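Long-range contacts in putative aldehyde dehydrogenase (Burkholderia cenocepacia, PDB 4YWE), which probably oxidises aldehydes to carboxylic acids with NAD or NADP as electron acceptor: residues G420-D425 with F442-G447; D402-V407 with A433-A438. All blocks are in the same frame, centred on the assembly; numbering follows the deposited sequence.

Interaction 1: residues G420-D425 with F442-G447; sequences GIWTRD and FINNYG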
ATOM      1  N   GLY A 420     -14.516 -18.618 -15.126  1.00 19.21           N
ATOM      2  CA  GLY A 420     -15.630 -17.735 -15.421  1.00 13.29           C
ATOM      3  C   GLY A 420     -16.913 -18.168 -14.737  1.00 16.77           C
ATOM      4  O   GLY A 420     -17.254 -19.351 -14.729  1.00 17.10           O
ATOM      5  N   ILE A 421     -17.626 -17.206 -14.158  1.00 18.23           N
ATOM      6  CA  ILE A 421     -18.875 -17.484 -13.457  1.00 19.12           C
ATOM      7  C   ILE A 421     -20.038 -16.768 -14.131  1.00 19.82           C
ATOM      8  O   ILE A 421     -20.022 -15.546 -14.277  1.00 21.21           O
ATOM      9  CB  ILE A 421     -18.788 -17.073 -11.976  1.00 17.82           C
ATOM     10  CG1 ILE A 421     -17.692 -17.863 -11.258  1.00 15.76           C
ATOM     11  CG2 ILE A 421     -20.130 -17.276 -11.291  1.00 15.46           C
ATOM     12  CD1 ILE A 421     -17.477 -17.430  -9.821  1.00 15.75           C
ATOM     13  N   TRP A 422     -21.051 -17.527 -14.538  1.00 15.71           N
ATOM     14  CA  TRP A 422     -22.232 -16.938 -15.156  1.00 20.83           C
ATOM     15  C   TRP A 422     -23.487 -17.237 -14.341  1.00 21.93           C
ATOM     16  O   TRP A 422     -24.010 -18.351 -14.369  1.00 28.08           O
ATOM     17  CB  TRP A 422     -22.396 -17.444 -16.591  1.00 16.42           C
ATOM     18  CG  TRP A 422     -21.255 -17.066 -17.485  1.00 19.05           C
ATOM     19  CD1 TRP A 422     -20.114 -17.782 -17.706  1.00 22.10           C
ATOM     20  CD2 TRP A 422     -21.138 -15.876 -18.273  1.00 15.96           C
ATOM     21  NE1 TRP A 422     -19.297 -17.113 -18.584  1.00 20.11           N
ATOM     22  CE2 TRP A 422     -19.905 -15.937 -18.950  1.00 15.42           C
ATOM     23  CE3 TRP A 422     -21.960 -14.761 -18.474  1.00 24.95           C
ATOM     24  CZ2 TRP A 422     -19.470 -14.933 -19.809  1.00 16.15           C
ATOM     25  CZ3 TRP A 422     -21.528 -13.763 -19.333  1.00 23.31           C
ATOM     26  CH2 TRP A 422     -20.296 -13.856 -19.988  1.00 20.08           C
ATOM     27  N   THR A 423     -23.957 -16.228 -13.613  1.00 21.79           N
ATOM     28  CA  THR A 423     -25.162 -16.338 -12.797  1.00 21.67           C
ATOM     29  C   THR A 423     -25.629 -14.950 -12.367  1.00 21.84           C
ATOM     30  O   THR A 423     -24.833 -14.012 -12.311  1.00 24.10           O
ATOM     31  CB  THR A 423     -24.930 -17.209 -11.544  1.00 18.73           C
ATOM     32  OG1 THR A 423     -26.122 -17.239 -10.751  1.00 22.96           O
ATOM     33  CG2 THR A 423     -23.791 -16.651 -10.709  1.00 19.19           C
ATOM     34  N   ARG A 424     -26.918 -14.820 -12.069  1.00 20.97           N
ATOM     35  CA  ARG A 424     -27.468 -13.535 -11.642  1.00 27.77           C
ATOM     36  C   ARG A 424     -27.391 -13.357 -10.129  1.00 26.32           C
ATOM     37  O   ARG A 424     -27.420 -12.233  -9.630  1.00 27.93           O
ATOM     38  CB  ARG A 424     -28.920 -13.389 -12.105  1.00 36.23           C
ATOM     39  CG  ARG A 424     -29.074 -12.952 -13.552  1.00 41.85           C
ATOM     40  CD  ARG A 424     -30.541 -12.840 -13.936  1.00 45.34           C
ATOM     41  NE  ARG A 424     -30.717 -12.474 -15.338  1.00 47.51           N
ATOM     42  CZ  ARG A 424     -30.917 -13.348 -16.320  1.00 49.55           C
ATOM     43  NH1 ARG A 424     -30.969 -14.646 -16.054  1.00 51.84           N
ATOM     44  NH2 ARG A 424     -31.067 -12.925 -17.566  1.00 49.81           N
ATOM     45  N   ASP A 425     -27.293 -14.466  -9.404  1.00 26.04           N
ATOM     46  CA  ASP A 425     -27.258 -14.418  -7.945  1.00 27.41           C
ATOM     47  C   ASP A 425     -25.942 -13.832  -7.443  1.00 24.48           C
ATOM     48  O   ASP A 425     -24.880 -14.428  -7.618  1.00 22.10           O
ATOM     49  CB  ASP A 425     -27.467 -15.813  -7.356  1.00 30.73           C
ATOM     50  CG  ASP A 425     -27.729 -15.780  -5.865  1.00 36.21           C
ATOM     51  OD1 ASP A 425     -26.756 -15.674  -5.088  1.00 36.60           O
ATOM     52  OD2 ASP A 425     -28.910 -15.858  -5.467  1.00 43.38           O
ATOM     53  N   PHE A 442     -13.707 -14.388 -13.301  1.00 14.52           N
ATOM     54  CA  PHE A 442     -14.520 -13.411 -14.015  1.00 14.82           C
ATOM     55  C   PHE A 442     -16.003 -13.660 -13.774  1.00 15.70           C
ATOM     56  O   PHE A 442     -16.494 -14.776 -13.946  1.00 16.96           O
ATOM     57  CB  PHE A 442     -14.207 -13.443 -15.513  1.00 15.16           C
ATOM     58  CG  PHE A 442     -12.794 -13.052 -15.843  1.00 16.17           C
ATOM     59  CD1 PHE A 442     -12.451 -11.721 -16.013  1.00 14.77           C
ATOM     60  CD2 PHE A 442     -11.808 -14.016 -15.980  1.00 21.03           C
ATOM     61  CE1 PHE A 442     -11.153 -11.358 -16.316  1.00 20.70           C
ATOM     62  CE2 PHE A 442     -10.507 -13.660 -16.282  1.00 19.27           C
ATOM     63  CZ  PHE A 442     -10.179 -12.329 -16.450  1.00 19.58           C
ATOM     64  N   ILE A 443     -16.710 -12.611 -13.368  1.00 16.38           N
ATOM     65  CA  ILE A 443     -18.134 -12.710 -13.083  1.00 19.70           C
ATOM     66  C   ILE A 443     -18.943 -12.098 -14.218  1.00 22.82           C
ATOM     67  O   ILE A 443     -18.845 -10.897 -14.486  1.00 19.05           O
ATOM     68  CB  ILE A 443     -18.476 -12.044 -11.741  1.00 23.14           C
ATOM     69  CG1 ILE A 443     -17.760 -12.765 -10.597  1.00 25.61           C
ATOM     70  CG2 ILE A 443     -19.981 -12.037 -11.516  1.00 18.99           C
ATOM     71  CD1 ILE A 443     -18.077 -12.211  -9.226  1.00 28.25           C
ATOM     72  N   ASN A 444     -19.735 -12.940 -14.879  1.00 19.16           N
ATOM     73  CA  ASN A 444     -20.576 -12.537 -16.005  1.00 20.44           C
ATOM     74  C   ASN A 444     -19.760 -11.880 -17.118  1.00 30.30           C
ATOM     75  O   ASN A 444     -20.226 -10.968 -17.801  1.00 32.47           O
ATOM     76  CB  ASN A 444     -21.696 -11.608 -15.531  1.00 21.72           C
ATOM     77  CG  ASN A 444     -22.707 -12.325 -14.653  1.00 30.34           C
ATOM     78  OD1 ASN A 444     -22.956 -13.518 -14.826  1.00 28.86           O
ATOM     79  ND2 ASN A 444     -23.290 -11.601 -13.706  1.00 22.81           N
ATOM     80  N   ASN A 445     -18.535 -12.366 -17.282  1.00 29.66           N
ATOM     81  CA  ASN A 445     -17.667 -11.995 -18.391  1.00 27.54           C
ATOM     82  C   ASN A 445     -16.534 -13.013 -18.440  1.00 25.56           C
ATOM     83  O   ASN A 445     -16.553 -13.996 -17.698  1.00 17.54           O
ATOM     84  CB  ASN A 445     -17.121 -10.571 -18.236  1.00 26.27           C
ATOM     85  CG  ASN A 445     -16.086 -10.455 -17.135  1.00 24.61           C
ATOM     86  OD1 ASN A 445     -14.904 -10.238 -17.402  1.00 25.29           O
ATOM     87  ND2 ASN A 445     -16.526 -10.589 -15.889  1.00 23.73           N
ATOM     88  N   TYR A 446     -15.557 -12.785 -19.308  1.00 24.61           N
ATOM     89  CA  TYR A 446     -14.402 -13.671 -19.393  1.00 25.09           C
ATOM     90  C   TYR A 446     -13.246 -12.971 -20.092  1.00 31.12           C
ATOM     91  O   TYR A 446     -13.121 -13.034 -21.314  1.00 34.75           O
ATOM     92  CB  TYR A 446     -14.759 -14.962 -20.130  1.00 22.85           C
ATOM     93  CG  TYR A 446     -13.772 -16.081 -19.899  1.00 21.21           C
ATOM     94  CD1 TYR A 446     -13.940 -16.973 -18.848  1.00 18.68           C
ATOM     95  CD2 TYR A 446     -12.668 -16.243 -20.726  1.00 16.79           C
ATOM     96  CE1 TYR A 446     -13.042 -17.995 -18.628  1.00 15.46           C
ATOM     97  CE2 TYR A 446     -11.765 -17.264 -20.515  1.00 20.26           C
ATOM     98  CZ  TYR A 446     -11.957 -18.136 -19.464  1.00 20.50           C
ATOM     99  OH  TYR A 446     -11.060 -19.153 -19.247  1.00 19.82           O
ATOM    100  N   GLY A 447     -12.399 -12.312 -19.308  1.00 35.21           N
ATOM    101  CA  GLY A 447     -11.322 -11.515 -19.862  1.00 43.42           C
ATOM    102  C   GLY A 447     -11.872 -10.325 -20.620  1.00 51.48           C
ATOM    103  O   GLY A 447     -12.117 -10.405 -21.824  1.00 55.36           O
TER
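Backbone hydrogen bonds set the register between Ile421 and its neighbours on the adjacent strand: Ile421 N donates to Phe442 O at 2.7 Å, and Asn444 N returns a bond to Ile421 O with an N-H...O angle of 170°. Past the last paired residues, the side chain of Asn444 takes over. Its OD1 accepts from Thr423 N (3.1 Å) in the carbonyl plane, while ND2 donates to Thr423 O (3.2 Å), so one amide grips both polar backbone atoms of Thr423. A chi1 of -68° holds CG beside the backbone N of Asn444, and from there the amide faces Thr423.

These are the two parallel strands of a beta-alpha-beta crossover, strand 418-422, helix 426-435 and strand 440-443. Phe442 and Ile443 pair in a parallel ladder with a strand of a second subunit, and Asn445 ND2 also bonds Ala483 O of that subunit.

Packing is led by Trp422. Asn444 CA makes a CH-pi contact 3.9 Å from the centroid of the six-membered ring, and Asn445 N lies over the same face, likewise offset toward the rim; Trp422 NE1 is bonded to Gln263. At Gly420, whose CA is 3.9 Å from Tyr446 CD1, the Tyr446 ring presents its edge, and its OH bonds to Ser291 O.

Interaction 2: residues D402-V407 with A433-A438; sequences DEDEAV and ARRLRA. With EDO (1,2-ethanediol), chain N.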
ATOM      1  N   ASP A 402     -25.246 -28.942  -8.443  1.00 24.58           N
ATOM      2  CA  ASP A 402     -25.255 -27.837  -7.488  1.00 25.14           C
ATOM      3  C   ASP A 402     -23.924 -27.091  -7.447  1.00 25.59           C
ATOM      4  O   ASP A 402     -23.008 -27.398  -8.208  1.00 27.56           O
ATOM      5  CB  ASP A 402     -25.611 -28.350  -6.087  1.00 27.82           C
ATOM      6  CG  ASP A 402     -24.713 -29.491  -5.628  1.00 28.23           C
ATOM      7  OD1 ASP A 402     -23.583 -29.625  -6.143  1.00 26.43           O
ATOM      8  OD2 ASP A 402     -25.142 -30.257  -4.740  1.00 32.10           O
ATOM      9  N   GLU A 403     -23.826 -26.118  -6.544  1.00 25.63           N
ATOM     10  CA  GLU A 403     -22.610 -25.323  -6.391  1.00 24.10           C
ATOM     11  C   GLU A 403     -21.421 -26.189  -5.987  1.00 22.71           C
ATOM     12  O   GLU A 403     -20.310 -25.997  -6.480  1.00 21.84           O
ATOM     13  CB  GLU A 403     -22.815 -24.212  -5.356  1.00 25.71           C
ATOM     14  CG  GLU A 403     -23.821 -23.148  -5.763  1.00 28.34           C
ATOM     15  CD  GLU A 403     -23.861 -21.984  -4.789  1.00 31.98           C
ATOM     16  OE1 GLU A 403     -22.906 -21.835  -3.997  1.00 31.38           O
ATOM     17  OE2 GLU A 403     -24.848 -21.218  -4.815  1.00 35.07           O
ATOM     18  N   ASP A 404     -21.663 -27.139  -5.089  1.00 18.57           N
ATOM     19  CA  ASP A 404     -20.609 -28.017  -4.594  1.00 21.30           C
ATOM     20  C   ASP A 404     -19.960 -28.831  -5.712  1.00 23.42           C
ATOM     21  O   ASP A 404     -18.735 -28.929  -5.776  1.00 29.42           O
ATOM     22  CB  ASP A 404     -21.155 -28.957  -3.516  1.00 22.49           C
ATOM     23  CG  ASP A 404     -21.393 -28.251  -2.194  1.00 26.90           C
ATOM     24  OD1 ASP A 404     -20.921 -27.105  -2.036  1.00 27.08           O
ATOM     25  OD2 ASP A 404     -22.043 -28.846  -1.309  1.00 29.63           O
ATOM     26  N   GLU A 405     -20.772 -29.411  -6.591  1.00 21.69           N
ATOM     27  CA  GLU A 405     -20.224 -30.200  -7.690  1.00 23.51           C
ATOM     28  C   GLU A 405     -19.526 -29.303  -8.706  1.00 19.74           C
ATOM     29  O   GLU A 405     -18.520 -29.691  -9.296  1.00 16.77           O
ATOM     30  CB  GLU A 405     -21.309 -31.027  -8.382  1.00 23.51           C
ATOM     31  CG  GLU A 405     -20.732 -32.017  -9.391  1.00 23.28           C
ATOM     32  CD  GLU A 405     -21.781 -32.882 -10.056  1.00 24.97           C
ATOM     33  OE1 GLU A 405     -22.919 -32.407 -10.246  1.00 29.81           O
ATOM     34  OE2 GLU A 405     -21.465 -34.041 -10.395  1.00 26.55           O
ATOM     35  N   ALA A 406     -20.064 -28.104  -8.907  1.00 21.27           N
ATOM     36  CA  ALA A 406     -19.448 -27.136  -9.808  1.00 17.36           C
ATOM     37  C   ALA A 406     -18.029 -26.821  -9.350  1.00 19.01           C
ATOM     38  O   ALA A 406     -17.102 -26.786 -10.159  1.00 24.62           O
ATOM     39  CB  ALA A 406     -20.281 -25.867  -9.882  1.00 18.24           C
ATOM     40  N   VAL A 407     -17.866 -26.608  -8.049  1.00 15.93           N
ATOM     41  CA  VAL A 407     -16.554 -26.341  -7.471  1.00 17.45           C
ATOM     42  C   VAL A 407     -15.655 -27.568  -7.598  1.00 20.14           C
ATOM     43  O   VAL A 407     -14.486 -27.455  -7.967  1.00 19.62           O
ATOM     44  CB  VAL A 407     -16.671 -25.904  -6.001  1.00 19.86           C
ATOM     45  CG1 VAL A 407     -15.292 -25.813  -5.359  1.00 15.39           C
ATOM     46  CG2 VAL A 407     -17.403 -24.574  -5.900  1.00 19.93           C
ATOM     47  N   ALA A 433     -16.414 -17.476  -6.228  1.00 17.44           N
ATOM     48  CA  ALA A 433     -15.138 -16.831  -6.526  1.00 16.78           C
ATOM     49  C   ALA A 433     -14.102 -17.092  -5.435  1.00 17.98           C
ATOM     50  O   ALA A 433     -12.906 -17.188  -5.712  1.00 19.42           O
ATOM     51  CB  ALA A 433     -15.338 -15.336  -6.715  1.00 15.78           C
ATOM     52  N   ARG A 434     -14.568 -17.206  -4.196  1.00 18.10           N
ATOM     53  CA  ARG A 434     -13.686 -17.502  -3.075  1.00 15.87           C
ATOM     54  C   ARG A 434     -13.265 -18.969  -3.081  1.00 17.66           C
ATOM     55  O   ARG A 434     -12.154 -19.304  -2.676  1.00 21.08           O
ATOM     56  CB  ARG A 434     -14.367 -17.158  -1.749  1.00 17.17           C
ATOM     57  N   ARG A 435     -14.158 -19.837  -3.549  1.00 21.74           N
ATOM     58  CA  ARG A 435     -13.913 -21.278  -3.527  1.00 22.33           C
ATOM     59  C   ARG A 435     -13.047 -21.748  -4.692  1.00 21.45           C
ATOM     60  O   ARG A 435     -12.250 -22.674  -4.547  1.00 19.97           O
ATOM     61  CB  ARG A 435     -15.239 -22.046  -3.540  1.00 23.05           C
ATOM     62  CG  ARG A 435     -16.081 -21.880  -2.285  1.00 22.60           C
ATOM     63  CD  ARG A 435     -17.304 -22.784  -2.323  1.00 25.21           C
ATOM     64  NE  ARG A 435     -16.943 -24.200  -2.297  1.00 26.04           N
ATOM     65  CZ  ARG A 435     -17.817 -25.199  -2.395  1.00 26.67           C
ATOM     66  NH1 ARG A 435     -19.110 -24.940  -2.528  1.00 26.91           N
ATOM     67  NH2 ARG A 435     -17.399 -26.456  -2.362  1.00 26.91           N
ATOM     68  N   LEU A 436     -13.210 -21.114  -5.848  1.00 23.78           N
ATOM     69  CA  LEU A 436     -12.500 -21.531  -7.052  1.00 21.11           C
ATOM     70  C   LEU A 436     -10.994 -21.325  -6.922  1.00 19.64           C
ATOM     71  O   LEU A 436     -10.538 -20.333  -6.353  1.00 19.87           O
ATOM     72  CB  LEU A 436     -13.028 -20.776  -8.274  1.00 19.20           C
ATOM     73  CG  LEU A 436     -14.481 -21.055  -8.667  1.00 18.97           C
ATOM     74  CD1 LEU A 436     -14.877 -20.233  -9.883  1.00 17.26           C
ATOM     75  CD2 LEU A 436     -14.696 -22.536  -8.928  1.00 19.13           C
ATOM     76  N   ARG A 437     -10.228 -22.276  -7.448  1.00 18.02           N
ATOM     77  CA  ARG A 437      -8.774 -22.169  -7.454  1.00 20.68           C
ATOM     78  C   ARG A 437      -8.294 -21.610  -8.786  1.00 16.75           C
ATOM     79  O   ARG A 437      -8.193 -22.338  -9.775  1.00 14.56           O
ATOM     80  CB  ARG A 437      -8.129 -23.531  -7.186  1.00 23.07           C
ATOM     81  CG  ARG A 437      -8.436 -24.107  -5.815  1.00 27.25           C
ATOM     82  CD  ARG A 437      -7.859 -25.504  -5.673  1.00 37.95           C
ATOM     83  NE  ARG A 437      -8.185 -26.106  -4.385  1.00 46.53           N
ATOM     84  CZ  ARG A 437      -7.856 -27.346  -4.038  1.00 53.78           C
ATOM     85  NH1 ARG A 437      -7.189 -28.117  -4.885  1.00 56.67           N
ATOM     86  NH2 ARG A 437      -8.192 -27.815  -2.843  1.00 56.12           N
ATOM     87  N   ALA A 438      -8.004 -20.314  -8.806  1.00 18.96           N
ATOM     88  CA  ALA A 438      -7.563 -19.642 -10.022  1.00 19.29           C
ATOM     89  C   ALA A 438      -6.917 -18.305  -9.692  1.00 15.57           C
ATOM     90  O   ALA A 438      -7.223 -17.696  -8.668  1.00 17.77           O
ATOM     91  CB  ALA A 438      -8.734 -19.441 -10.978  1.00 21.46           C
TER
HETATM   92  C1  EDO N 502     -10.556 -16.273   0.309  1.00 37.26           C
HETATM   93  O1  EDO N 502     -10.975 -15.989  -1.030  1.00 33.31           O
HETATM   94  C2  EDO N 502     -10.858 -17.731   0.635  1.00 39.46           C
HETATM   95  O2  EDO N 502     -10.187 -18.579  -0.305  1.00 37.13           O
HETATM   96  O   HOH W   1     -20.723 -22.634  -2.634  1.00 29.17           O
HETATM   97  O   HOH W   2     -17.481 -28.917  -3.599  1.00 25.59           O
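Val407 and Arg435 cross at about a right angle where the first turns of helix 403-410 meet the C-terminal end of helix 426-435, two helices joined through strand 418-422 of the aldehyde dehydrogenase fold. Val407 CG2 sits over the centre of the guanidinium, 3.6 Å from Arg435 CZ, while Val407 CG1 lies 3.7 Å from Arg435 NH2. Both methyls therefore pack against the flat cation. A bend of the Arg435 chain at chi3 places NE near both of them.

Asp404 approaches the same group differently, at its edge. Its OD1 forms a salt bridge with Arg435 NH1 at 2.9 Å, the acceptor lying 14° out of the guanidinium plane, yet the carboxylate plane is turned 74° from that plane. The bond is made by OD1, met nearly along its C-O axis, with an N-H...O angle of 158°. The valine on a face and the aspartate at the edge would be expected to restrict rotation of the guanidinium.

Beside this pair, Leu436 CD2 comes 4.5 Å from Val407 CA, and Leu436 also packs on Ala419 and Ile421. Glu403 forms salt bridges with Arg428 and Arg431 of helix 426-435, and its carboxylate is linked to Arg435 by a water that donates to Glu403 OE1 and accepts from Arg435 NH1 at 2.8 Å.

In the fold
Both contacts involve the beta-alpha-beta unit of strand 418-422, helix 426-435 and strand 440-443, but at different depths. Interaction 1 is mostly buried and pairs the two strands; interaction 2 is partly exposed and sets helix 403-410 against the end of the crossover helix. Their buried surfaces are 407 and 241 Å². The chemistry differs too: backbone and amide hydrogen bonds with aromatic packing in interaction 1, a charged pair with bridging water over an aliphatic patch in interaction 2. They meet directly through Ile421, whose CD1 lies 3.8 Å from Leu436 CD1. Each also touches the second subunit: strand 440-443 pairs with a strand of that subunit, and its Lys480 bonds to Ala433 O and Leu436 O.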